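Long-range contact in 2'-deoxycytidine 5'-triphosphate deaminase (Agrobacterium tumefaciens, PDB 2R9Q), which probably deaminates dCTP to dUTP, supplying a precursor for thymidine nucleotide synthesis: residues B[278-283]-B[332-337]. Sequence-based numbering, arbitrary orientation.
Sequences EMTPFD and VGRLVY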
loop_
_atom_site.group_PDB
_atom_site.type_symbol
_atom_site.label_atom_id
_atom_site.label_comp_id
_atom_site.label_asym_id
_atom_site.label_seq_id
_atom_site.Cartn_x
_atom_site.Cartn_y
_atom_site.Cartn_z
ATOM N N GLU B 278 -28.051 -16.004 11.132
ATOM C CA GLU B 278 -27.046 -15.511 10.237
ATOM C C GLU B 278 -26.765 -14.064 10.596
ATOM O O GLU B 278 -27.682 -13.282 10.830
ATOM C CB GLU B 278 -27.497 -15.646 8.791
ATOM C CG GLU B 278 -26.421 -15.401 7.755
ATOM C CD GLU B 278 -26.869 -15.746 6.330
ATOM O OE1 GLU B 278 -28.024 -16.173 6.094
ATOM O OE2 GLU B 278 -26.052 -15.606 5.420
ATOM N N MET B 279 -25.476 -13.743 10.667
ATOM C CA MET B 279 -24.999 -12.410 10.965
ATOM C C MET B 279 -25.076 -11.611 9.663
ATOM O O MET B 279 -24.709 -12.125 8.615
ATOM C CB MET B 279 -23.544 -12.502 11.464
ATOM C CG MET B 279 -23.250 -11.788 12.782
ATOM S SD MET B 279 -23.263 -10.002 12.637
ATOM C CE MET B 279 -24.870 -9.620 13.305
ATOM N N THR B 280 -25.582 -10.384 9.729
ATOM C CA THR B 280 -25.642 -9.496 8.560
ATOM C C THR B 280 -25.005 -8.124 8.876
ATOM O O THR B 280 -25.031 -7.690 10.017
ATOM C CB THR B 280 -27.098 -9.283 8.058
ATOM O OG1 THR B 280 -27.896 -8.728 9.116
ATOM C CG2 THR B 280 -27.713 -10.599 7.591
ATOM N N PRO B 281 -24.380 -7.476 7.871
ATOM C CA PRO B 281 -23.997 -6.076 7.982
ATOM C C PRO B 281 -25.157 -5.122 8.240
ATOM O O PRO B 281 -26.253 -5.317 7.707
ATOM C CB PRO B 281 -23.364 -5.778 6.622
ATOM C CG PRO B 281 -22.885 -7.081 6.145
ATOM C CD PRO B 281 -23.907 -8.051 6.597
ATOM N N PHE B 282 -24.874 -4.101 9.053
ATOM C CA PHE B 282 -25.788 -2.975 9.315
ATOM C C PHE B 282 -25.744 -1.982 8.144
ATOM O O PHE B 282 -24.820 -1.160 8.024
ATOM C CB PHE B 282 -25.414 -2.300 10.645
ATOM C CG PHE B 282 -26.361 -1.215 11.079
ATOM C CD1 PHE B 282 -27.732 -1.454 11.164
ATOM C CD2 PHE B 282 -25.875 0.042 11.429
ATOM C CE1 PHE B 282 -28.619 -0.431 11.572
ATOM C CE2 PHE B 282 -26.749 1.062 11.850
ATOM C CZ PHE B 282 -28.124 0.827 11.920
ATOM N N ASP B 283 -26.758 -2.078 7.285
ATOM C CA ASP B 283 -26.727 -1.486 5.925
ATOM C C ASP B 283 -26.627 0.038 5.868
ATOM O O ASP B 283 -25.860 0.567 5.041
ATOM C CB ASP B 283 -27.911 -1.997 5.089
ATOM C CG ASP B 283 -27.802 -3.517 4.771
ATOM O OD1 ASP B 283 -26.728 -4.153 5.063
ATOM O OD2 ASP B 283 -28.794 -4.082 4.222
ATOM N N VAL B 332 -23.317 -2.492 14.610
ATOM C CA VAL B 332 -22.411 -3.009 13.571
ATOM C C VAL B 332 -22.980 -4.149 12.723
ATOM O O VAL B 332 -22.496 -4.435 11.624
ATOM C CB VAL B 332 -21.031 -3.411 14.165
ATOM C CG1 VAL B 332 -20.409 -2.212 14.907
ATOM C CG2 VAL B 332 -21.132 -4.677 15.055
ATOM N N GLY B 333 -24.009 -4.788 13.237
ATOM C CA GLY B 333 -24.707 -5.823 12.512
ATOM C C GLY B 333 -26.074 -6.187 13.056
ATOM O O GLY B 333 -26.546 -5.669 14.074
ATOM N N ARG B 334 -26.671 -7.144 12.381
ATOM C CA ARG B 334 -28.012 -7.570 12.643
ATOM C C ARG B 334 -28.069 -9.144 12.540
ATOM O O ARG B 334 -27.752 -9.738 11.509
ATOM C CB ARG B 334 -28.850 -6.753 11.659
ATOM C CG ARG B 334 -30.212 -7.160 11.339
ATOM C CD ARG B 334 -30.655 -6.378 10.067
ATOM N NE ARG B 334 -29.986 -6.743 8.788
ATOM C CZ ARG B 334 -30.435 -7.640 7.898
ATOM N NH1 ARG B 334 -31.537 -8.349 8.131
ATOM N NH2 ARG B 334 -29.771 -7.865 6.770
ATOM N N LEU B 335 -28.362 -9.801 13.663
ATOM C CA LEU B 335 -28.504 -11.248 13.710
ATOM C C LEU B 335 -29.927 -11.634 13.313
ATOM O O LEU B 335 -30.882 -11.322 14.014
ATOM C CB LEU B 335 -28.168 -11.781 15.082
ATOM C CG LEU B 335 -27.859 -13.270 15.241
ATOM C CD1 LEU B 335 -26.653 -13.721 14.382
ATOM C CD2 LEU B 335 -27.660 -13.601 16.735
ATOM N N VAL B 336 -30.034 -12.294 12.161
ATOM C CA VAL B 336 -31.301 -12.694 11.564
ATOM C C VAL B 336 -31.608 -14.189 11.844
ATOM O O VAL B 336 -30.778 -15.053 11.607
ATOM C CB VAL B 336 -31.291 -12.417 10.067
ATOM C CG1 VAL B 336 -32.499 -13.023 9.408
ATOM C CG2 VAL B 336 -31.216 -10.906 9.808
ATOM N N TYR B 337 -32.813 -14.457 12.349
ATOM C CA TYR B 337 -33.221 -15.787 12.777
ATOM C C TYR B 337 -34.063 -16.482 11.696
ATOM O O TYR B 337 -34.802 -15.847 10.953
ATOM C CB TYR B 337 -33.985 -15.719 14.102
ATOM C CG TYR B 337 -33.114 -15.400 15.294
ATOM C CD1 TYR B 337 -32.640 -16.399 16.119
ATOM C CD2 TYR B 337 -32.758 -14.089 15.596
ATOM C CE1 TYR B 337 -31.826 -16.116 17.194
ATOM C CE2 TYR B 337 -31.937 -13.797 16.685
ATOM C CZ TYR B 337 -31.482 -14.812 17.489
ATOM O OH TYR B 337 -30.678 -14.532 18.586
HETATM O O HOH W 1 -21.702 -3.947 9.188
#
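Thr-280 and Arg-334 face each other as a hydrogen-bonded antiparallel pair, each backbone N giving a 2.9 Å bond to the other's O. Thr-280 OG1, held between its own backbone N and carbonyl carbon (chi1 58°), donates a second bond to Arg-334 O at 2.6 Å, so two donors grip that oxygen. A beta-branched threonine suits the strand and supplies this short hydroxyl. The Arg-334 chain bends at chi3 (69°), which turns NE back toward Thr-280, and OG1 lies over one face of the guanidinium, 2.9 Å from NE but too poorly angled for a hydrogen bond. This face, which also carries Glu-278 and Val-336, is partly exposed; the carboxylate of Glu-278 leads away to Asn-111.

The opposite face is tightly packed and apolar. Flexible Met-279 folds so that CE lies 3.2 Å from Arg-334 N, and its CG meets Leu-335 CD1 at 4.2 Å; Leu-204 and Phe-297 touch both side chains. Gly-333 suits its place because Thr-280 O and Met-279 CE occupy the space a beta carbon would need. Past Pro-281 direct pairing gives way to a water linking Phe-282 N and Val-332 O, where Val-332 and Gly-333 form a classic bulge opposite Leu-204. The arrangement is that of two central strands in an antiparallel sheet of the C-terminal dUTPase-like domain.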